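Local atomic coordinates of DNA-binding protein HU (Anabaena sp., PDB entry 1P71), a protein that wraps and bends DNA as a homodimer, stabilising it against denaturation under extreme conditions, and is essential for heterocyst differentiation. Residues F47-S52 against A78-K83; R53-R58 against P72-P77. All coordinates share one frame; numbering follows the deposited sequence.

Contact 1: F47-S52 against A78-K83; sequences FGSFES and AFSAGK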
ATOM      1  N   PHE C  47      -0.930  -3.578   9.063  1.00 29.39           N
ATOM      2  CA  PHE C  47      -0.303  -2.814   7.994  1.00 28.92           C
ATOM      3  C   PHE C  47      -1.347  -2.221   7.062  1.00 29.17           C
ATOM      4  O   PHE C  47      -1.417  -1.006   6.887  1.00 28.92           O
ATOM      5  CB  PHE C  47       0.681  -3.679   7.211  1.00 28.57           C
ATOM      6  CG  PHE C  47       1.350  -2.947   6.082  1.00 29.29           C
ATOM      7  CD1 PHE C  47       2.441  -2.100   6.325  1.00 28.54           C
ATOM      8  CD2 PHE C  47       0.871  -3.079   4.778  1.00 28.54           C
ATOM      9  CE1 PHE C  47       3.051  -1.414   5.281  1.00 28.19           C
ATOM     10  CE2 PHE C  47       1.461  -2.398   3.728  1.00 28.89           C
ATOM     11  CZ  PHE C  47       2.546  -1.557   3.974  1.00 30.32           C
ATOM     12  N   GLY C  48      -2.126  -3.090   6.423  1.00 29.53           N
ATOM     13  CA  GLY C  48      -3.211  -2.629   5.585  1.00 29.04           C
ATOM     14  C   GLY C  48      -3.640  -3.669   4.578  1.00 29.30           C
ATOM     15  O   GLY C  48      -3.141  -4.801   4.587  1.00 28.93           O
ATOM     16  N   SER C  49      -4.563  -3.275   3.707  1.00 29.28           N
ATOM     17  CA  SER C  49      -5.064  -4.169   2.671  1.00 29.00           C
ATOM     18  C   SER C  49      -4.968  -3.513   1.298  1.00 28.63           C
ATOM     19  O   SER C  49      -5.033  -2.283   1.159  1.00 28.16           O
ATOM     20  CB  SER C  49      -6.506  -4.555   2.959  1.00 28.87           C
ATOM     21  OG  SER C  49      -7.341  -3.439   2.721  1.00 31.52           O
ATOM     22  N   PHE C  50      -4.845  -4.365   0.291  1.00 28.16           N
ATOM     23  CA  PHE C  50      -4.778  -3.982  -1.104  1.00 28.10           C
ATOM     24  C   PHE C  50      -5.914  -4.693  -1.831  1.00 28.34           C
ATOM     25  O   PHE C  50      -6.139  -5.881  -1.609  1.00 27.35           O
ATOM     26  CB  PHE C  50      -3.480  -4.485  -1.736  1.00 28.25           C
ATOM     27  CG  PHE C  50      -2.228  -3.849  -1.192  1.00 28.12           C
ATOM     28  CD1 PHE C  50      -1.573  -4.417  -0.098  1.00 27.67           C
ATOM     29  CD2 PHE C  50      -1.672  -2.732  -1.819  1.00 27.12           C
ATOM     30  CE1 PHE C  50      -0.397  -3.866   0.396  1.00 29.59           C
ATOM     31  CE2 PHE C  50      -0.494  -2.164  -1.335  1.00 27.53           C
ATOM     32  CZ  PHE C  50       0.139  -2.724  -0.228  1.00 31.15           C
ATOM     33  N   GLU C  51      -6.610  -3.967  -2.700  1.00 27.87           N
ATOM     34  CA  GLU C  51      -7.670  -4.550  -3.487  1.00 29.09           C
ATOM     35  C   GLU C  51      -7.889  -3.793  -4.785  1.00 28.67           C
ATOM     36  O   GLU C  51      -7.341  -2.722  -4.989  1.00 28.56           O
ATOM     37  CB  GLU C  51      -8.965  -4.626  -2.681  1.00 29.42           C
ATOM     38  CG  GLU C  51      -9.502  -3.302  -2.186  1.00 30.60           C
ATOM     39  CD  GLU C  51     -10.824  -3.481  -1.492  1.00 33.95           C
ATOM     40  OE1 GLU C  51     -11.194  -4.637  -1.201  1.00 36.65           O
ATOM     41  OE2 GLU C  51     -11.502  -2.475  -1.258  1.00 37.36           O
ATOM     42  N   SER C  52      -8.647  -4.412  -5.679  1.00 28.53           N
ATOM     43  CA  SER C  52      -9.080  -3.789  -6.905  1.00 28.56           C
ATOM     44  C   SER C  52     -10.415  -3.077  -6.602  1.00 28.36           C
ATOM     45  O   SER C  52     -11.282  -3.631  -5.934  1.00 27.80           O
ATOM     46  CB  SER C  52      -9.250  -4.886  -7.956  1.00 29.14           C
ATOM     47  OG  SER C  52      -9.289  -4.363  -9.258  1.00 30.20           O
ATOM     48  N   ALA C  78      -6.189  -0.344  -4.886  1.00 28.53           N
ATOM     49  CA  ALA C  78      -6.442   0.525  -3.744  1.00 28.96           C
ATOM     50  C   ALA C  78      -5.812  -0.034  -2.471  1.00 29.24           C
ATOM     51  O   ALA C  78      -5.785  -1.251  -2.269  1.00 30.05           O
ATOM     52  CB  ALA C  78      -7.928   0.728  -3.567  1.00 28.41           C
ATOM     53  N   PHE C  79      -5.273   0.856  -1.643  1.00 28.49           N
ATOM     54  CA  PHE C  79      -4.674   0.489  -0.361  1.00 28.21           C
ATOM     55  C   PHE C  79      -5.480   1.102   0.787  1.00 28.30           C
ATOM     56  O   PHE C  79      -5.882   2.252   0.698  1.00 28.72           O
ATOM     57  CB  PHE C  79      -3.218   0.967  -0.306  1.00 28.00           C
ATOM     58  CG  PHE C  79      -2.521   0.694   1.018  1.00 28.17           C
ATOM     59  CD1 PHE C  79      -2.177  -0.594   1.376  1.00 28.57           C
ATOM     60  CD2 PHE C  79      -2.239   1.735   1.905  1.00 27.37           C
ATOM     61  CE1 PHE C  79      -1.528  -0.862   2.585  1.00 29.56           C
ATOM     62  CE2 PHE C  79      -1.586   1.478   3.117  1.00 30.30           C
ATOM     63  CZ  PHE C  79      -1.241   0.168   3.451  1.00 29.55           C
ATOM     64  N   SER C  80      -5.740   0.340   1.842  1.00 27.75           N
ATOM     65  CA  SER C  80      -6.346   0.908   3.051  1.00 28.74           C
ATOM     66  C   SER C  80      -5.479   0.554   4.221  1.00 27.34           C
ATOM     67  O   SER C  80      -5.322  -0.610   4.537  1.00 27.91           O
ATOM     68  CB  SER C  80      -7.765   0.369   3.288  1.00 28.28           C
ATOM     69  OG  SER C  80      -8.546   0.559   2.124  1.00 34.55           O
ATOM     70  N   ALA C  81      -4.901   1.568   4.835  1.00 26.79           N
ATOM     71  CA  ALA C  81      -3.921   1.398   5.892  1.00 26.23           C
ATOM     72  C   ALA C  81      -4.580   0.825   7.131  1.00 25.79           C
ATOM     73  O   ALA C  81      -5.689   1.181   7.456  1.00 25.06           O
ATOM     74  CB  ALA C  81      -3.258   2.724   6.204  1.00 25.93           C
ATOM     75  N   GLY C  82      -3.881  -0.083   7.801  1.00 26.30           N
ATOM     76  CA  GLY C  82      -4.393  -0.710   9.004  1.00 26.22           C
ATOM     77  C   GLY C  82      -4.171   0.190  10.195  1.00 25.81           C
ATOM     78  O   GLY C  82      -3.464   1.195  10.089  1.00 25.62           O
ATOM     79  N   LYS C  83      -4.763  -0.189  11.327  1.00 25.81           N
ATOM     80  CA  LYS C  83      -4.805   0.645  12.529  1.00 25.95           C
ATOM     81  C   LYS C  83      -3.437   0.995  13.094  1.00 26.28           C
ATOM     82  O   LYS C  83      -3.239   2.114  13.566  1.00 25.39           O
ATOM     83  CB  LYS C  83      -5.673   0.015  13.621  1.00 26.25           C
ATOM     84  CG  LYS C  83      -5.801   0.857  14.882  1.00 26.40           C
ATOM     85  CD  LYS C  83      -7.144   0.628  15.559  1.00 28.36           C
ATOM     86  CE  LYS C  83      -7.215   1.328  16.905  1.00 29.75           C
ATOM     87  NZ  LYS C  83      -8.606   1.320  17.455  1.00 30.24           N
TER
HETATM   88  O   HOH W   1      -8.233  -1.734   0.316  1.00 54.67           O
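Phe50 and Phe79 form a non-hydrogen-bonded pair of the antiparallel sheet at the base of the long HU hairpin, where strands 48-61 and 68-81 leave the body of the dimer. The backbones bind in two hydrogen-bonded pairs, Ser49 with Ser80 and Glu51 with Ala78. Phe47, Phe50 and Phe79 gather on one side of the sheet as an aromatic cluster. With CG anti to its backbone N (chi1 177°), Phe79 reaches across to the partner strand and lays CD1 over one face of the Phe50 ring, 3.5 Å from Phe50 CZ. Phe79 CE1 meets Phe47 CE2, also at 3.5 Å. Gly48 lies close against the Phe79 ring, where a side chain would collide with Phe79 CZ and Ser80 O; its backbone angles alone call for glycine. On the other side, Ser49 OG and Ser80 OG share a water, 3.1 Å and 2.9 Å away. At the end of the pairing, Gly82 N, at the N-cap of helix 83-89, bonds to Phe47 O (2.8 Å) from above the carbonyl plane. Strand 42-44 lies along strand 48-61, helix 18-37 packs on Phe50 through Ile32 and Val36, and Phe50 meets Phe79 of the second subunit edge-to-face, and Phe79 meets that subunit's Phe50 likewise.

Contact 2: R53-R58 against P72-P77; sequences RERKAR and PATRVP. With nucleotides of chain A; nucleotides of chain B.
Arg55 turns at chi2 (-78°), and that bend carries its guanidinium back over Val76. Val76 CG2 lies over the centre of one face of the group, 3.9 Å from Arg55 CZ, while O3' of DT11 of chain A approaches the opposite face near its rim. The flat cation is thus sandwiched between a methyl group and the DNA backbone. Its NH1 bonds to Glu54 O, which lies close to the guanidinium plane, and makes a salt bridge with a DNA phosphate. An alanine here would probably leave that phosphate without its charged mate and uncover the methyl of Val76.

On the other side of the hairpin, Glu54 also bends at chi2 (-64°), bringing its carboxylate alongside the extended chain of Arg75. The salt bridge from Glu54 OE2 to Arg75 NE is long, at 3.5 Å, and the two planes are steeply turned to each other. A water in the guanidinium plane gives a second link, donating to Glu54 OE1 and accepting from Arg75 NE at 3.0 Å.

Between these two layers of side chains, Arg53 pairs with Val76 and Arg55 with Thr74 through four backbone hydrogen bonds. Beyond Arg55, where the regular pairing lapses, a water bridges the two segments by donating to Lys56 O and Pro72 O. Lys56 N gives an almost straight hydrogen bond (170°) to OP1 of DT11 of chain A at 3.2 Å, and Arg58 reaches the sugar of DG14 of chain B, in keeping with the DNA-embracing arms of the HU family. Toward the body of the dimer, Arg53 turns back to Glu51 and Ala78, and Thr74 and Arg75 pack on Ala90 and Val89 of the second subunit, around the end of its helix 83-89; outward, the hairpin resumes with Arg58 bonded to Ile71.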
ATOM      1  N   ARG C  53     -10.561  -1.842  -7.073  1.00 28.25           N
ATOM      2  CA  ARG C  53     -11.812  -1.118  -6.937  1.00 28.36           C
ATOM      3  C   ARG C  53     -12.381  -0.793  -8.306  1.00 28.27           C
ATOM      4  O   ARG C  53     -11.651  -0.350  -9.187  1.00 27.61           O
ATOM      5  CB  ARG C  53     -11.611   0.155  -6.115  1.00 28.25           C
ATOM      6  CG  ARG C  53     -11.468  -0.191  -4.640  1.00 30.46           C
ATOM      7  CD  ARG C  53     -11.553   0.954  -3.677  1.00 31.56           C
ATOM      8  NE  ARG C  53     -11.149   0.491  -2.350  1.00 33.04           N
ATOM      9  CZ  ARG C  53     -10.529   1.232  -1.448  1.00 34.70           C
ATOM     10  NH1 ARG C  53     -10.217   2.491  -1.726  1.00 34.73           N
ATOM     11  NH2 ARG C  53     -10.210   0.707  -0.263  1.00 34.79           N
ATOM     12  N   GLU C  54     -13.681  -1.024  -8.471  1.00 28.49           N
ATOM     13  CA  GLU C  54     -14.376  -0.636  -9.687  1.00 28.96           C
ATOM     14  C   GLU C  54     -14.529   0.868  -9.714  1.00 28.53           C
ATOM     15  O   GLU C  54     -14.749   1.498  -8.677  1.00 29.11           O
ATOM     16  CB  GLU C  54     -15.746  -1.311  -9.802  1.00 29.45           C
ATOM     17  CG  GLU C  54     -15.699  -2.823  -9.891  1.00 32.08           C
ATOM     18  CD  GLU C  54     -14.995  -3.351 -11.141  1.00 33.92           C
ATOM     19  OE1 GLU C  54     -15.493  -3.132 -12.271  1.00 33.92           O
ATOM     20  OE2 GLU C  54     -13.948  -4.001 -10.997  1.00 35.00           O
ATOM     21  N   ARG C  55     -14.350   1.439 -10.901  1.00 28.50           N
ATOM     22  CA  ARG C  55     -14.614   2.859 -11.160  1.00 27.81           C
ATOM     23  C   ARG C  55     -15.612   2.939 -12.311  1.00 27.42           C
ATOM     24  O   ARG C  55     -15.334   2.438 -13.389  1.00 27.05           O
ATOM     25  CB  ARG C  55     -13.312   3.575 -11.541  1.00 28.20           C
ATOM     26  CG  ARG C  55     -12.304   3.752 -10.384  1.00 30.13           C
ATOM     27  CD  ARG C  55     -12.693   4.874  -9.475  1.00 31.84           C
ATOM     28  NE  ARG C  55     -11.826   5.070  -8.310  1.00 33.49           N
ATOM     29  CZ  ARG C  55     -11.923   4.389  -7.168  1.00 32.85           C
ATOM     30  NH1 ARG C  55     -12.825   3.414  -7.036  1.00 29.94           N
ATOM     31  NH2 ARG C  55     -11.099   4.687  -6.156  1.00 32.08           N
ATOM     32  N   LYS C  56     -16.784   3.525 -12.059  1.00 26.64           N
ATOM     33  CA  LYS C  56     -17.799   3.765 -13.084  1.00 26.88           C
ATOM     34  C   LYS C  56     -17.285   4.764 -14.103  1.00 26.59           C
ATOM     35  O   LYS C  56     -16.404   5.575 -13.779  1.00 26.22           O
ATOM     36  CB  LYS C  56     -19.037   4.398 -12.436  1.00 27.51           C
ATOM     37  CG  LYS C  56     -19.989   3.443 -11.748  1.00 27.49           C
ATOM     38  CD  LYS C  56     -21.118   4.263 -11.103  1.00 29.78           C
ATOM     39  CE  LYS C  56     -22.226   3.355 -10.529  1.00 31.41           C
ATOM     40  NZ  LYS C  56     -21.783   1.928 -10.321  1.00 34.18           N
ATOM     41  N   ALA C  57     -17.862   4.742 -15.299  1.00 25.32           N
ATOM     42  CA  ALA C  57     -17.631   5.780 -16.291  1.00 25.66           C
ATOM     43  C   ALA C  57     -18.009   7.114 -15.697  1.00 26.91           C
ATOM     44  O   ALA C  57     -18.930   7.191 -14.870  1.00 27.09           O
ATOM     45  CB  ALA C  57     -18.463   5.543 -17.528  1.00 25.33           C
ATOM     46  N   ARG C  58     -17.310   8.164 -16.120  1.00 27.44           N
ATOM     47  CA  ARG C  58     -17.670   9.524 -15.746  1.00 28.89           C
ATOM     48  C   ARG C  58     -17.297  10.510 -16.835  1.00 29.18           C
ATOM     49  O   ARG C  58     -16.543  10.199 -17.750  1.00 29.52           O
ATOM     50  CB  ARG C  58     -17.006   9.942 -14.431  1.00 29.18           C
ATOM     51  CG  ARG C  58     -15.548   9.713 -14.353  1.00 30.60           C
ATOM     52  CD  ARG C  58     -15.036   9.644 -12.923  1.00 37.04           C
ATOM     53  NE  ARG C  58     -13.613   9.338 -12.874  1.00 38.40           N
ATOM     54  CZ  ARG C  58     -12.657  10.246 -13.022  1.00 40.57           C
ATOM     55  NH1 ARG C  58     -12.971  11.530 -13.213  1.00 38.19           N
ATOM     56  NH2 ARG C  58     -11.381   9.872 -12.955  1.00 40.75           N
ATOM     57  N   PRO C  72     -14.155   6.188 -19.648  1.00 28.50           N
ATOM     58  CA  PRO C  72     -14.791   4.873 -19.514  1.00 28.09           C
ATOM     59  C   PRO C  72     -14.542   4.230 -18.152  1.00 27.84           C
ATOM     60  O   PRO C  72     -13.624   4.638 -17.397  1.00 26.34           O
ATOM     61  CB  PRO C  72     -14.167   4.060 -20.654  1.00 29.34           C
ATOM     62  CG  PRO C  72     -12.897   4.752 -20.954  1.00 30.12           C
ATOM     63  CD  PRO C  72     -13.125   6.199 -20.700  1.00 28.15           C
ATOM     64  N   ALA C  73     -15.399   3.262 -17.823  1.00 26.83           N
ATOM     65  CA  ALA C  73     -15.264   2.483 -16.587  1.00 26.36           C
ATOM     66  C   ALA C  73     -13.906   1.805 -16.548  1.00 26.41           C
ATOM     67  O   ALA C  73     -13.393   1.405 -17.578  1.00 24.87           O
ATOM     68  CB  ALA C  73     -16.348   1.435 -16.514  1.00 26.84           C
ATOM     69  N   THR C  74     -13.327   1.678 -15.352  1.00 27.22           N
ATOM     70  CA  THR C  74     -12.062   0.968 -15.183  1.00 27.54           C
ATOM     71  C   THR C  74     -11.993   0.284 -13.820  1.00 28.18           C
ATOM     72  O   THR C  74     -12.991   0.249 -13.093  1.00 28.48           O
ATOM     73  CB  THR C  74     -10.839   1.935 -15.428  1.00 27.76           C
ATOM     74  OG1 THR C  74      -9.613   1.180 -15.433  1.00 26.05           O
ATOM     75  CG2 THR C  74     -10.670   2.995 -14.291  1.00 26.56           C
ATOM     76  N   ARG C  75     -10.840  -0.312 -13.515  1.00 28.75           N
ATOM     77  CA  ARG C  75     -10.519  -0.823 -12.180  1.00 28.60           C
ATOM     78  C   ARG C  75      -9.184  -0.243 -11.796  1.00 28.60           C
ATOM     79  O   ARG C  75      -8.312  -0.058 -12.646  1.00 28.91           O
ATOM     80  CB  ARG C  75     -10.375  -2.345 -12.142  1.00 28.91           C
ATOM     81  CG  ARG C  75     -11.424  -3.164 -12.863  1.00 29.92           C
ATOM     82  CD  ARG C  75     -11.009  -4.616 -13.097  1.00 30.28           C
ATOM     83  NE  ARG C  75     -12.099  -5.423 -13.654  1.00 31.90           N
ATOM     84  CZ  ARG C  75     -11.993  -6.693 -14.083  1.00 31.30           C
ATOM     85  NH1 ARG C  75     -10.835  -7.337 -14.068  1.00 31.53           N
ATOM     86  NH2 ARG C  75     -13.063  -7.311 -14.537  1.00 33.08           N
ATOM     87  N   VAL C  76      -9.012   0.029 -10.509  1.00 28.29           N
ATOM     88  CA  VAL C  76      -7.758   0.563 -10.007  1.00 28.53           C
ATOM     89  C   VAL C  76      -7.352  -0.170  -8.739  1.00 28.15           C
ATOM     90  O   VAL C  76      -8.204  -0.612  -7.982  1.00 28.11           O
ATOM     91  CB  VAL C  76      -7.886   2.076  -9.684  1.00 29.38           C
ATOM     92  CG1 VAL C  76      -8.161   2.897 -10.970  1.00 29.89           C
ATOM     93  CG2 VAL C  76      -8.963   2.313  -8.617  1.00 28.09           C
ATOM     94  N   PRO C  77      -6.054  -0.297  -8.492  1.00 28.53           N
ATOM     95  CA  PRO C  77      -5.595  -0.850  -7.217  1.00 28.50           C
ATOM     96  C   PRO C  77      -5.845   0.156  -6.068  1.00 28.71           C
ATOM     97  O   PRO C  77      -5.789   1.380  -6.281  1.00 28.92           O
ATOM     98  CB  PRO C  77      -4.102  -1.107  -7.467  1.00 28.86           C
ATOM     99  CG  PRO C  77      -3.716  -0.231  -8.606  1.00 28.14           C
ATOM    100  CD  PRO C  77      -4.935   0.089  -9.380  1.00 28.26           C
TER
ATOM    101  P    DT A  11     -18.312   5.920  -8.788  1.00 33.51           P
ATOM    102  OP1  DT A  11     -17.744   4.598  -9.189  1.00 30.87           O
ATOM    103  OP2  DT A  11     -19.729   6.000  -8.363  1.00 32.14           O
ATOM    104  O5'  DT A  11     -17.389   6.549  -7.618  1.00 31.15           O
ATOM    105  C5'  DT A  11     -16.048   6.924  -7.908  1.00 31.61           C
ATOM    106  C4'  DT A  11     -15.148   7.128  -6.693  1.00 31.73           C
ATOM    107  O4'  DT A  11     -15.026   8.546  -6.492  1.00 32.89           O
ATOM    108  C3'  DT A  11     -15.522   6.497  -5.346  1.00 31.78           C
ATOM    109  O3'  DT A  11     -14.417   5.697  -4.939  1.00 31.46           O
ATOM    110  C2'  DT A  11     -15.645   7.674  -4.394  1.00 32.46           C
ATOM    111  C1'  DT A  11     -15.009   8.854  -5.122  1.00 31.60           C
ATOM    112  N1   DT A  11     -15.811  10.108  -4.883  1.00 31.18           N
ATOM    113  C2   DT A  11     -15.215  11.223  -4.303  1.00 29.09           C
ATOM    114  O2   DT A  11     -14.046  11.284  -3.991  1.00 28.28           O
ATOM    115  N3   DT A  11     -16.060  12.285  -4.111  1.00 28.96           N
ATOM    116  C4   DT A  11     -17.420  12.360  -4.410  1.00 28.66           C
ATOM    117  O4   DT A  11     -18.083  13.370  -4.187  1.00 26.63           O
ATOM    118  C5   DT A  11     -17.987  11.166  -4.997  1.00 29.73           C
ATOM    119  C7   DT A  11     -19.447  11.105  -5.374  1.00 31.93           C
ATOM    120  C6   DT A  11     -17.168  10.112  -5.196  1.00 31.70           C
TER
ATOM    121  P    DG B  14      -5.566   8.652 -12.127  1.00 36.00           P
ATOM    122  OP1  DG B  14      -5.377   7.252 -12.578  1.00 36.10           O
ATOM    123  OP2  DG B  14      -4.352   9.490 -11.981  1.00 37.42           O
ATOM    124  O5'  DG B  14      -6.546   9.383 -13.159  1.00 35.93           O
ATOM    125  C5'  DG B  14      -7.908   8.964 -13.276  1.00 34.23           C
ATOM    126  C4'  DG B  14      -8.642   9.722 -14.368  1.00 31.52           C
ATOM    127  O4'  DG B  14      -9.306  10.829 -13.750  1.00 32.40           O
ATOM    128  C3'  DG B  14      -7.731  10.305 -15.426  1.00 31.34           C
ATOM    129  O3'  DG B  14      -8.070   9.714 -16.661  1.00 31.14           O
ATOM    130  C2'  DG B  14      -7.987  11.800 -15.428  1.00 30.07           C
ATOM    131  C1'  DG B  14      -9.193  11.991 -14.542  1.00 31.05           C
ATOM    132  N9   DG B  14      -9.051  13.169 -13.682  1.00 28.83           N
ATOM    133  C8   DG B  14      -7.921  13.589 -12.999  1.00 27.86           C
ATOM    134  N7   DG B  14      -8.106  14.692 -12.309  1.00 27.72           N
ATOM    135  C5   DG B  14      -9.446  15.026 -12.568  1.00 25.66           C
ATOM    136  C6   DG B  14     -10.228  16.123 -12.127  1.00 24.46           C
ATOM    137  O6   DG B  14      -9.892  17.064 -11.388  1.00 26.43           O
ATOM    138  N1   DG B  14     -11.525  16.071 -12.617  1.00 22.08           N
ATOM    139  C2   DG B  14     -12.015  15.106 -13.459  1.00 22.34           C
ATOM    140  N2   DG B  14     -13.298  15.218 -13.823  1.00 20.89           N
ATOM    141  N3   DG B  14     -11.298  14.077 -13.888  1.00 24.59           N
ATOM    142  C4   DG B  14     -10.033  14.095 -13.404  1.00 25.30           C
TER
ATOM    143  P    DA A  10     -20.992  11.878 -11.594  1.00 39.14           P
ATOM    144  OP1  DA A  10     -21.771  11.680 -12.841  1.00 36.97           O
ATOM    145  OP2  DA A  10     -21.552  12.460 -10.347  1.00 36.86           O
ATOM    146  O5'  DA A  10     -20.426  10.445 -11.155  1.00 38.30           O
ATOM    147  C5'  DA A  10     -19.681   9.586 -12.034  1.00 36.12           C
ATOM    148  C4'  DA A  10     -18.486   9.015 -11.279  1.00 33.96           C
ATOM    149  O4'  DA A  10     -17.645  10.121 -10.842  1.00 32.95           O
ATOM    150  C3'  DA A  10     -18.836   8.208 -10.024  1.00 33.42           C
ATOM    151  O3'  DA A  10     -18.080   6.980  -9.983  1.00 32.10           O
ATOM    152  C2'  DA A  10     -18.514   9.165  -8.868  1.00 31.83           C
ATOM    153  C1'  DA A  10     -17.363   9.981  -9.454  1.00 32.37           C
ATOM    154  N9   DA A  10     -17.147  11.279  -8.781  1.00 31.84           N
ATOM    155  C8   DA A  10     -18.084  12.244  -8.457  1.00 30.15           C
ATOM    156  N7   DA A  10     -17.596  13.305  -7.844  1.00 28.01           N
ATOM    157  C5   DA A  10     -16.235  13.022  -7.752  1.00 27.36           C
ATOM    158  C6   DA A  10     -15.158  13.727  -7.194  1.00 26.79           C
ATOM    159  N6   DA A  10     -15.278  14.920  -6.621  1.00 26.45           N
ATOM    160  N1   DA A  10     -13.929  13.181  -7.267  1.00 27.72           N
ATOM    161  C2   DA A  10     -13.778  11.990  -7.847  1.00 28.90           C
ATOM    162  N3   DA A  10     -14.712  11.209  -8.412  1.00 32.61           N
ATOM    163  C4   DA A  10     -15.942  11.787  -8.322  1.00 31.30           C
TER
HETATM  164  O   HOH W   2     -14.799  -4.358 -14.539  1.00 48.16           O
HETATM  165  O   HOH W   3     -15.352  -0.919 -13.733  1.00 50.46           O
HETATM  166  O   HOH W   4     -13.615   5.677 -14.733  1.00 34.72           O

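In the fold
From the N terminus the chain runs through helices 3-14 and 18-37 and strand 42-44 before entering contact 1 at Phe47. It continues along strand 48-61 into contact 2, travels out to the tip of the arm and returns on strand 68-81, closing the inner loop at 72-77 and the outer one at 78-83. Contact 2 is therefore nested inside contact 1, as successive levels of one hairpin must be. Their centres are about 18 Å apart, yet they meet where Arg53 touches Ala78 and Ser80. Contact 1 ties the arm to the dimer body and helix 83-89; contact 2 carries the same two strands onto the DNA.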